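Local coordinates for putative adenosine kinase (PDB 3VAS), which probably transfers a phosphate from ATP to adenosine to give AMP, as an adenosine kinase of the ribokinase (pfkB) family, at residues A[182-185]-A[186-190]; A[225-228]-A[229-233]; A[160-163]-A[164-168]; A[57-61]-A[62-66]. One frame throughout, in Å; residues are numbered along the deposited sequence.

Contact 1 (A[182-185]-A[186-190]); sequences YYIA and GFVIN. With ADN (adenosine), chain C.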
loop_
_atom_site.group_PDB
_atom_site.type_symbol
_atom_site.label_atom_id
_atom_site.label_comp_id
_atom_site.label_asym_id
_atom_site.label_seq_id
_atom_site.Cartn_x
_atom_site.Cartn_y
_atom_site.Cartn_z
ATOM N N TYR A 182 -12.190 -3.545 3.037
ATOM C CA TYR A 182 -11.135 -2.712 3.607
ATOM C C TYR A 182 -9.787 -2.983 2.953
ATOM O O TYR A 182 -9.466 -4.122 2.605
ATOM C CB TYR A 182 -11.027 -2.922 5.118
ATOM C CG TYR A 182 -12.344 -2.787 5.842
ATOM C CD1 TYR A 182 -12.847 -1.538 6.181
ATOM C CD2 TYR A 182 -13.088 -3.906 6.178
ATOM C CE1 TYR A 182 -14.054 -1.410 6.839
ATOM C CE2 TYR A 182 -14.298 -3.787 6.833
ATOM C CZ TYR A 182 -14.776 -2.538 7.162
ATOM O OH TYR A 182 -15.981 -2.418 7.817
ATOM N N TYR A 183 -9.010 -1.923 2.768
ATOM C CA TYR A 183 -7.622 -2.059 2.368
ATOM C C TYR A 183 -6.742 -1.260 3.319
ATOM O O TYR A 183 -6.863 -0.037 3.397
ATOM C CB TYR A 183 -7.395 -1.578 0.931
ATOM C CG TYR A 183 -5.961 -1.767 0.478
ATOM C CD1 TYR A 183 -5.520 -2.995 -0.014
ATOM C CD2 TYR A 183 -5.039 -0.729 0.565
ATOM C CE1 TYR A 183 -4.204 -3.180 -0.418
ATOM C CE2 TYR A 183 -3.720 -0.904 0.170
ATOM C CZ TYR A 183 -3.310 -2.128 -0.324
ATOM O OH TYR A 183 -2.003 -2.294 -0.727
ATOM N N ILE A 184 -5.872 -1.950 4.051
ATOM C CA ILE A 184 -4.873 -1.279 4.874
ATOM C C ILE A 184 -3.490 -1.890 4.648
ATOM O O ILE A 184 -3.302 -3.102 4.784
ATOM C CB ILE A 184 -5.205 -1.350 6.379
ATOM C CG1 ILE A 184 -6.658 -0.954 6.650
ATOM C CG2 ILE A 184 -4.260 -0.452 7.173
ATOM C CD1 ILE A 184 -7.051 -1.079 8.112
ATOM N N ALA A 185 -2.528 -1.046 4.289
ATOM C CA ALA A 185 -1.150 -1.489 4.095
ATOM C C ALA A 185 -0.461 -1.753 5.432
ATOM O O ALA A 185 -0.828 -1.172 6.459
ATOM C CB ALA A 185 -0.363 -0.457 3.292
ATOM N N GLY A 186 0.541 -2.628 5.406
ATOM C CA GLY A 186 1.314 -2.944 6.591
ATOM C C GLY A 186 1.977 -1.723 7.200
ATOM O O GLY A 186 2.234 -1.690 8.401
ATOM N N PHE A 187 2.246 -0.720 6.365
ATOM C CA PHE A 187 2.876 0.526 6.794
ATOM C C PHE A 187 2.176 1.193 7.977
ATOM O O PHE A 187 2.797 1.947 8.726
ATOM C CB PHE A 187 2.918 1.520 5.634
ATOM C CG PHE A 187 3.965 1.215 4.596
ATOM C CD1 PHE A 187 3.640 1.217 3.248
ATOM C CD2 PHE A 187 5.277 0.958 4.964
ATOM C CE1 PHE A 187 4.599 0.948 2.287
ATOM C CE2 PHE A 187 6.238 0.689 4.006
ATOM C CZ PHE A 187 5.897 0.686 2.668
ATOM N N VAL A 188 0.885 0.924 8.134
ATOM C CA VAL A 188 0.086 1.570 9.175
ATOM C C VAL A 188 0.364 0.979 10.563
ATOM O O VAL A 188 0.003 1.563 11.586
ATOM C CB VAL A 188 -1.414 1.517 8.821
ATOM C CG1 VAL A 188 -2.238 2.369 9.779
ATOM C CG2 VAL A 188 -1.610 2.007 7.395
ATOM N N ILE A 189 1.031 -0.171 10.592
ATOM C CA ILE A 189 1.484 -0.762 11.846
ATOM C C ILE A 189 2.310 0.244 12.650
ATOM O O ILE A 189 2.186 0.313 13.875
ATOM C CB ILE A 189 2.296 -2.057 11.597
ATOM C CG1 ILE A 189 1.360 -3.185 11.147
ATOM C CG2 ILE A 189 3.056 -2.476 12.847
ATOM C CD1 ILE A 189 2.069 -4.393 10.566
ATOM N N ASN A 190 3.121 1.046 11.955
ATOM C CA ASN A 190 3.994 2.024 12.607
ATOM C C ASN A 190 3.272 3.267 13.136
ATOM O O ASN A 190 3.787 3.968 14.012
ATOM C CB ASN A 190 5.109 2.482 11.661
ATOM C CG ASN A 190 6.025 1.347 11.228
ATOM O OD1 ASN A 190 6.369 1.234 10.052
ATOM N ND2 ASN A 190 6.428 0.505 12.178
HETATM O "O5'" ADN C . 4.645 2.131 -2.995
HETATM C "C5'" ADN C . 5.251 3.411 -3.168
HETATM C "C4'" ADN C . 4.657 4.430 -2.227
HETATM O "O4'" ADN C . 4.933 4.054 -0.868
HETATM C "C3'" ADN C . 5.170 5.868 -2.369
HETATM O "O3'" ADN C . 4.158 6.681 -2.965
HETATM C "C2'" ADN C . 5.407 6.334 -0.914
HETATM O "O2'" ADN C . 4.815 7.572 -0.589
HETATM C "C1'" ADN C . 4.803 5.200 -0.082
HETATM N N9 ADN C . 5.451 4.984 1.211
HETATM C C8 ADN C . 6.747 4.940 1.453
HETATM N N7 ADN C . 6.920 4.733 2.900
HETATM C C5 ADN C . 5.624 4.666 3.495
HETATM C C6 ADN C . 5.209 4.488 4.811
HETATM N N6 ADN C . 6.185 4.336 5.857
HETATM N N1 ADN C . 3.852 4.469 5.109
HETATM C C2 ADN C . 2.918 4.615 4.115
HETATM N N3 ADN C . 3.326 4.786 2.818
HETATM C C4 ADN C . 4.713 4.812 2.524
#
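Ala185 and Val188 close a tight turn at the end of a strand, a compact instance of how a beta-alpha unit can present a ligand-binding residue just beyond the strand's C-terminal end. Val188 N donates to Ala185 O at 3.2 Å along a nearly straight N-H direction (169°), reaching the oxygen from above the carbonyl plane, and Val188 CG2 rests 3.4 Å from that same Ala185 O. With CG2 beside its own backbone N, the valine also meets Ile184, its CG2 lying 3.6 Å from Ile184 CG2 where the two side chains cross at about a right angle. Phe187, between the bonded partners, turns its side chain away from the strand; with CG beside the backbone N (chi1 -75°), one ring face lies against the adenine of adenosine. ADN C6 stands 3.4 Å above the plane of the Phe187 ring, offset toward the rim, and Phe187 CB comes within 3.1 Å of ADN N1. Ala185 CB approaches the ring obliquely, 4.3 Å from Phe187 CD1. In the next shell Thr84 OG1 bonds to Ala185 N, and Met196 and Met30 cover Ile184 and Val188. Polar grips on the nucleoside come from residues such as Asp36, Asn32 and Asp320; Phe187 instead offers a flat apolar surface, which probably fixes the plane of the base through dispersion rather than directed bonds.

Contact 2 (A[225-228]-A[229-233]); sequences KEVD and EMISY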
loop_
_atom_site.group_PDB
_atom_site.type_symbol
_atom_site.label_atom_id
_atom_site.label_comp_id
_atom_site.label_asym_id
_atom_site.label_seq_id
_atom_site.Cartn_x
_atom_site.Cartn_y
_atom_site.Cartn_z
ATOM N N LYS A 225 5.091 -9.729 15.012
ATOM C CA LYS A 225 3.876 -9.949 15.801
ATOM C C LYS A 225 2.675 -9.267 15.155
ATOM O O LYS A 225 1.629 -9.886 14.978
ATOM C CB LYS A 225 4.077 -9.466 17.252
ATOM C CG LYS A 225 2.859 -9.580 18.190
ATOM C CD LYS A 225 1.945 -8.339 18.116
ATOM C CE LYS A 225 1.511 -7.835 19.489
ATOM N NZ LYS A 225 2.485 -6.882 20.078
ATOM N N GLU A 226 2.831 -7.992 14.804
ATOM C CA GLU A 226 1.739 -7.218 14.209
ATOM C C GLU A 226 1.342 -7.726 12.817
ATOM O O GLU A 226 0.155 -7.755 12.476
ATOM C CB GLU A 226 2.089 -5.727 14.137
ATOM C CG GLU A 226 2.204 -5.011 15.492
ATOM C CD GLU A 226 3.636 -4.950 16.013
ATOM O OE1 GLU A 226 4.444 -5.830 15.648
ATOM O OE2 GLU A 226 3.957 -4.017 16.776
ATOM N N VAL A 227 2.330 -8.108 12.009
ATOM C CA VAL A 227 2.042 -8.624 10.671
ATOM C C VAL A 227 1.228 -9.914 10.763
ATOM O O VAL A 227 0.218 -10.074 10.075
ATOM C CB VAL A 227 3.328 -8.873 9.841
ATOM C CG1 VAL A 227 2.992 -9.602 8.532
ATOM C CG2 VAL A 227 4.058 -7.557 9.559
ATOM N N ASP A 228 1.656 -10.825 11.629
ATOM C CA ASP A 228 0.969 -12.103 11.764
ATOM C C ASP A 228 -0.414 -11.933 12.369
ATOM O O ASP A 228 -1.341 -12.668 12.029
ATOM C CB ASP A 228 1.797 -13.094 12.584
ATOM C CG ASP A 228 2.919 -13.717 11.778
ATOM O OD1 ASP A 228 2.903 -13.591 10.532
ATOM O OD2 ASP A 228 3.811 -14.339 12.392
ATOM N N GLU A 229 -0.561 -10.969 13.269
ATOM C CA GLU A 229 -1.873 -10.718 13.841
ATOM C C GLU A 229 -2.826 -10.188 12.770
ATOM O O GLU A 229 -3.975 -10.623 12.684
ATOM C CB GLU A 229 -1.805 -9.762 15.031
ATOM C CG GLU A 229 -3.160 -9.555 15.688
ATOM C CD GLU A 229 -3.071 -8.929 17.071
ATOM O OE1 GLU A 229 -2.236 -8.022 17.278
ATOM O OE2 GLU A 229 -3.846 -9.349 17.955
ATOM N N MET A 230 -2.341 -9.256 11.951
ATOM C CA MET A 230 -3.136 -8.714 10.853
ATOM C C MET A 230 -3.542 -9.796 9.844
ATOM O O MET A 230 -4.694 -9.849 9.416
ATOM C CB MET A 230 -2.394 -7.573 10.151
ATOM C CG MET A 230 -2.241 -6.318 11.006
ATOM S SD MET A 230 -3.814 -5.720 11.657
ATOM C CE MET A 230 -4.649 -5.281 10.151
ATOM N N ILE A 231 -2.595 -10.654 9.473
ATOM C CA ILE A 231 -2.888 -11.759 8.569
ATOM C C ILE A 231 -4.061 -12.589 9.095
ATOM O O ILE A 231 -4.913 -13.033 8.318
ATOM C CB ILE A 231 -1.646 -12.649 8.329
ATOM C CG1 ILE A 231 -0.585 -11.873 7.540
ATOM C CG2 ILE A 231 -2.019 -13.913 7.579
ATOM C CD1 ILE A 231 0.693 -12.649 7.298
ATOM N N SER A 232 -4.138 -12.751 10.416
ATOM C CA SER A 232 -5.182 -13.594 11.006
ATOM C C SER A 232 -6.598 -13.005 10.878
ATOM O O SER A 232 -7.581 -13.691 11.158
ATOM C CB SER A 232 -4.850 -13.983 12.462
ATOM O OG SER A 232 -5.078 -12.920 13.375
ATOM N N TYR A 233 -6.697 -11.750 10.441
ATOM C CA TYR A 233 -7.997 -11.138 10.151
ATOM C C TYR A 233 -8.160 -10.842 8.659
ATOM O O TYR A 233 -9.207 -10.357 8.224
ATOM C CB TYR A 233 -8.185 -9.834 10.939
ATOM C CG TYR A 233 -8.185 -9.994 12.447
ATOM C CD1 TYR A 233 -7.000 -9.925 13.171
ATOM C CD2 TYR A 233 -9.368 -10.202 13.143
ATOM C CE1 TYR A 233 -6.992 -10.066 14.546
ATOM C CE2 TYR A 233 -9.372 -10.344 14.520
ATOM C CZ TYR A 233 -8.179 -10.275 15.218
ATOM O OH TYR A 233 -8.169 -10.418 16.587
#
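Ile231 packs back against the preceding turn of its helix at Val227, a plain illustration of i to i+4 packing. Its CB lies 3.6 Å from Val227 O, and CG1, beside the backbone N at a chi1 of -68°, passes closer still, 3.2 Å from Val227 O. At the tip, CD1 crosses the valine branch with 4.0 Å to Val227 CG1. Ile231 CD1 is also 4.0 Å from Asp228 OD1, because the aspartate and isoleucine side chains run side by side and point the same way. The backbone beneath is regular: Ile231 N donates to Val227 O at 2.9 Å, and Glu229 and Met230 bond likewise to Lys225 and Glu226. Ser232 finishes the turn, its OG donating to Glu229 O at 2.6 Å, while its N reaches Asp228 O at 3.2 Å. The polar ends look outward from the helix: Asp228 is held by Tyr247 and His251, Glu229 by Tyr193. Helix 224-231 thus sits between several elements. Val227 and Met230 press on strand 209-213, Met230, together with Glu226, meets helix 189-205, and Val227 and Ile231 share Tyr247 of helix 241-250.

Contact 3 (A[160-163]-A[164-168]); sequences CDLS and LAHIE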
loop_
_atom_site.group_PDB
_atom_site.type_symbol
_atom_site.label_atom_id
_atom_site.label_comp_id
_atom_site.label_asym_id
_atom_site.label_seq_id
_atom_site.Cartn_x
_atom_site.Cartn_y
_atom_site.Cartn_z
ATOM N N CYS A 160 1.875 9.929 12.075
ATOM C CA CYS A 160 1.998 9.215 13.348
ATOM C C CYS A 160 0.875 9.543 14.321
ATOM O O CYS A 160 0.508 8.712 15.155
ATOM C CB CYS A 160 3.333 9.531 14.024
ATOM S SG CYS A 160 4.766 8.866 13.170
ATOM N N ASP A 161 0.340 10.756 14.218
ATOM C CA ASP A 161 -0.665 11.235 15.164
ATOM C C ASP A 161 -2.056 10.654 14.930
ATOM O O ASP A 161 -2.988 10.962 15.673
ATOM C CB ASP A 161 -0.722 12.766 15.164
ATOM C CG ASP A 161 0.297 13.388 16.105
ATOM O OD1 ASP A 161 1.297 12.717 16.439
ATOM O OD2 ASP A 161 0.098 14.552 16.511
ATOM N N LEU A 162 -2.201 9.819 13.903
ATOM C CA LEU A 162 -3.478 9.160 13.645
ATOM C C LEU A 162 -3.864 8.316 14.854
ATOM O O LEU A 162 -3.103 7.446 15.283
ATOM C CB LEU A 162 -3.397 8.292 12.393
ATOM C CG LEU A 162 -4.631 7.453 12.064
ATOM C CD1 LEU A 162 -5.819 8.339 11.680
ATOM C CD2 LEU A 162 -4.297 6.471 10.959
ATOM N N SER A 163 -5.039 8.586 15.413
ATOM C CA SER A 163 -5.417 7.972 16.680
ATOM C C SER A 163 -6.728 7.210 16.610
ATOM O O SER A 163 -7.559 7.449 15.738
ATOM C CB SER A 163 -5.513 9.031 17.779
ATOM O OG SER A 163 -6.571 9.932 17.513
ATOM N N LEU A 164 -6.902 6.295 17.554
ATOM C CA LEU A 164 -8.144 5.555 17.692
ATOM C C LEU A 164 -9.284 6.515 18.031
ATOM O O LEU A 164 -10.429 6.295 17.634
ATOM C CB LEU A 164 -7.994 4.490 18.781
ATOM C CG LEU A 164 -9.085 3.428 18.909
ATOM C CD1 LEU A 164 -9.338 2.738 17.572
ATOM C CD2 LEU A 164 -8.701 2.415 19.977
ATOM N N ALA A 165 -8.959 7.585 18.758
ATOM C CA ALA A 165 -9.941 8.604 19.113
ATOM C C ALA A 165 -10.574 9.257 17.888
ATOM O O ALA A 165 -11.771 9.544 17.880
ATOM C CB ALA A 165 -9.315 9.667 20.015
ATOM N N HIS A 166 -9.769 9.501 16.860
ATOM C CA HIS A 166 -10.269 10.151 15.654
ATOM C C HIS A 166 -11.102 9.174 14.841
ATOM O O HIS A 166 -12.135 9.533 14.280
ATOM C CB HIS A 166 -9.114 10.679 14.810
ATOM C CG HIS A 166 -9.522 11.094 13.432
ATOM N ND1 HIS A 166 -10.150 12.293 13.171
ATOM C CD2 HIS A 166 -9.405 10.461 12.241
ATOM C CE1 HIS A 166 -10.396 12.385 11.876
ATOM N NE2 HIS A 166 -9.955 11.286 11.289
ATOM N N ILE A 167 -10.638 7.932 14.791
ATOM C CA ILE A 167 -11.318 6.867 14.068
ATOM C C ILE A 167 -12.670 6.529 14.700
ATOM O O ILE A 167 -13.620 6.176 14.001
ATOM C CB ILE A 167 -10.420 5.614 13.998
ATOM C CG1 ILE A 167 -9.163 5.922 13.179
ATOM C CG2 ILE A 167 -11.161 4.433 13.398
ATOM C CD1 ILE A 167 -8.100 4.846 13.255
ATOM N N GLU A 168 -12.764 6.669 16.018
ATOM C CA GLU A 168 -13.974 6.277 16.736
ATOM C C GLU A 168 -15.031 7.376 16.832
ATOM O O GLU A 168 -16.096 7.163 17.413
ATOM C CB GLU A 168 -13.632 5.743 18.130
ATOM C CG GLU A 168 -12.956 4.381 18.115
ATOM C CD GLU A 168 -12.687 3.842 19.506
ATOM O OE1 GLU A 168 -12.409 4.649 20.422
ATOM O OE2 GLU A 168 -12.759 2.608 19.684
#
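Ser163 and His166 meet through a side-chain cap, and the contact as a whole shows how polar and apolar groups together start a short helix. Among the polar interactions, Ser163 OG accepts from His166 N at 3.3 Å. A chi1 of 66° places this hydroxyl between the serine's own N and carbonyl carbon, from where it can meet an amide of the first helical turn. The serine carbonyl adds two backbone bonds: Ile167 N donates to Ser163 O at 3.3 Å with a fairly straight geometry (162°), whereas His166 N approaches Ser163 O at 3.2 Å in a weak, bent bond. Ile167 CG1 leans over the same acceptor, 3.4 Å from Ser163 O. The apolar side is carried by Leu162, whose CD1 lies 4.2 Å from His166 CD2, obliquely to the imidazole, and 4.4 Å from Ile167 CG1. Both partners also reach into the surrounding fold: the ring's NE2 is bonded to Glu128 O, which ties down the imidazole, and Met30 and Cys192 touch both Leu162 and Ile167. Another first-turn amide, Leu164 N, bonds to Glu194. The arrangement is a serine N-cap combined with a loose hydrophobic staple (Leu162 to Ile167), a standard helix-start motif, here opening helix 164-167 after the loop that follows strand 150-157.

Contact 4 (A[57-61]-A[62-66]); sequences VLAEE and KHMTI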
loop_
_atom_site.group_PDB
_atom_site.type_symbol
_atom_site.label_atom_id
_atom_site.label_comp_id
_atom_site.label_asym_id
_atom_site.label_seq_id
_atom_site.Cartn_x
_atom_site.Cartn_y
_atom_site.Cartn_z
ATOM N N VAL A 57 13.157 2.834 3.983
ATOM C CA VAL A 57 13.478 2.902 5.400
ATOM C C VAL A 57 12.793 4.106 6.038
ATOM O O VAL A 57 12.548 5.119 5.374
ATOM C CB VAL A 57 15.005 2.967 5.654
ATOM C CG1 VAL A 57 15.685 1.741 5.080
ATOM C CG2 VAL A 57 15.609 4.233 5.064
ATOM N N LEU A 58 12.464 3.980 7.319
ATOM C CA LEU A 58 11.930 5.095 8.081
ATOM C C LEU A 58 13.104 5.932 8.563
ATOM O O LEU A 58 14.032 5.404 9.177
ATOM C CB LEU A 58 11.122 4.583 9.275
ATOM C CG LEU A 58 9.902 3.707 8.961
ATOM C CD1 LEU A 58 9.216 3.253 10.239
ATOM C CD2 LEU A 58 8.908 4.435 8.063
ATOM N N ALA A 59 13.062 7.232 8.280
ATOM C CA ALA A 59 14.137 8.150 8.657
ATOM C C ALA A 59 14.540 8.033 10.125
ATOM O O ALA A 59 13.696 8.079 11.020
ATOM C CB ALA A 59 13.755 9.590 8.334
ATOM N N GLU A 60 15.836 7.850 10.347
ATOM C CA GLU A 60 16.434 7.965 11.667
ATOM C C GLU A 60 17.212 9.274 11.658
ATOM O O GLU A 60 17.224 9.979 10.646
ATOM C CB GLU A 60 17.370 6.792 11.936
ATOM C CG GLU A 60 16.704 5.427 11.823
ATOM C CD GLU A 60 17.702 4.283 11.890
ATOM O OE1 GLU A 60 18.656 4.368 12.696
ATOM O OE2 GLU A 60 17.538 3.304 11.128
ATOM N N GLU A 61 17.866 9.603 12.768
ATOM C CA GLU A 61 18.547 10.893 12.870
ATOM C C GLU A 61 19.643 11.052 11.813
ATOM O O GLU A 61 19.828 12.140 11.264
ATOM C CB GLU A 61 19.101 11.124 14.280
ATOM C CG GLU A 61 19.394 12.591 14.587
ATOM C CD GLU A 61 18.192 13.500 14.331
ATOM O OE1 GLU A 61 17.054 13.106 14.673
ATOM O OE2 GLU A 61 18.383 14.610 13.780
ATOM N N LYS A 62 20.340 9.960 11.507
ATOM C CA LYS A 62 21.387 9.982 10.488
ATOM C C LYS A 62 20.852 10.265 9.081
ATOM O O LYS A 62 21.612 10.644 8.191
ATOM C CB LYS A 62 22.175 8.670 10.491
ATOM C CG LYS A 62 21.378 7.443 10.081
ATOM C CD LYS A 62 22.214 6.176 10.220
ATOM C CE LYS A 62 21.453 4.944 9.747
ATOM N NZ LYS A 62 22.138 3.679 10.151
ATOM N N HIS A 63 19.548 10.082 8.886
ATOM C CA HIS A 63 18.927 10.279 7.574
ATOM C C HIS A 63 18.435 11.705 7.354
ATOM O O HIS A 63 18.191 12.100 6.223
ATOM C CB HIS A 63 17.738 9.334 7.386
ATOM C CG HIS A 63 18.112 7.884 7.365
ATOM N ND1 HIS A 63 17.767 7.012 8.375
ATOM C CD2 HIS A 63 18.797 7.154 6.455
ATOM C CE1 HIS A 63 18.226 5.807 8.087
ATOM N NE2 HIS A 63 18.854 5.867 6.928
ATOM N N MET A 64 18.294 12.469 8.436
ATOM C CA MET A 64 17.534 13.720 8.398
ATOM C C MET A 64 18.040 14.776 7.425
ATOM O O MET A 64 17.251 15.565 6.909
ATOM C CB MET A 64 17.376 14.316 9.799
ATOM C CG MET A 64 16.462 13.509 10.705
ATOM S SD MET A 64 14.849 13.160 9.965
ATOM C CE MET A 64 14.158 12.073 11.214
ATOM N N THR A 65 19.341 14.788 7.156
ATOM C CA THR A 65 19.903 15.795 6.253
ATOM C C THR A 65 19.461 15.605 4.805
ATOM O O THR A 65 19.582 16.528 3.998
ATOM C CB THR A 65 21.442 15.825 6.303
ATOM O OG1 THR A 65 21.952 14.504 6.081
ATOM C CG2 THR A 65 21.930 16.344 7.658
ATOM N N ILE A 66 18.944 14.420 4.483
ATOM C CA ILE A 66 18.570 14.092 3.107
ATOM C C ILE A 66 17.509 15.046 2.551
ATOM O O ILE A 66 17.535 15.392 1.368
ATOM C CB ILE A 66 18.120 12.607 2.950
ATOM C CG1 ILE A 66 18.240 12.164 1.496
ATOM C CG2 ILE A 66 16.693 12.385 3.461
ATOM C CD1 ILE A 66 17.815 10.728 1.262
#
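The imidazole of His63 is filled in on both faces and gripped at one edge by the chain just before it. Over one face lies Val57, its CG2 4.1 Å from His63 NE2; on the opposite face Lys62 CG stands 4.0 Å above the centre of the His63 ring. At the edge, almost in the ring plane, Glu60 N donates to His63 ND1 at 2.9 Å in a nearly straight bond (168°), which leaves ND1 as the acceptor. The motif is a pair of overlapping type I beta turns, 60-63 and 61-64, leading from strand 55-58 into helix 65-70. In the first, His63 N donates back to Glu60 O at 2.9 Å, so the same two residues exchange bonds in both directions, one backbone to backbone and one backbone to ring. In the second, Met64 N reaches Glu61 O at 3.2 Å from well above the carbonyl plane. Chi1 of -64° keeps the His63 ring beside its own backbone N and turned toward Glu60, whose side chain runs alongside it with carboxylate and ring planes 76° apart. The strand pairs with strand 150-157, and Val153 covers Ala59 and His63, while Leu58 touches adenosine; the turns thus follow directly on a pocket-lining strand, which by analogy with the family probably belongs to the lid over the active site. Met64, bent at chi2, folds back over the turn until CE meets Ala59 CB at 3.8 Å.

From the N terminus, contact 4 comes first, turning strand 55-58 toward helix 65-70. Contact 3 follows, where the loop after strand 150-157 enters helix 164-167; contact 1 then carries strand 181-185 into helix 189-205, and contact 2 lies within helix 224-231. Each is local and closes before the next opens, so none nests in or crosses another. In space they do meet: Ile189 of contact 1 packs on Glu226 and Val227 of contact 2, joining two helices beside strand 209-213, and Asn190 approaches Leu58 of contact 4 near the adenosine pocket. Contact 3 lacks a direct touch with the others, though Met30 packs against both it and contact 1.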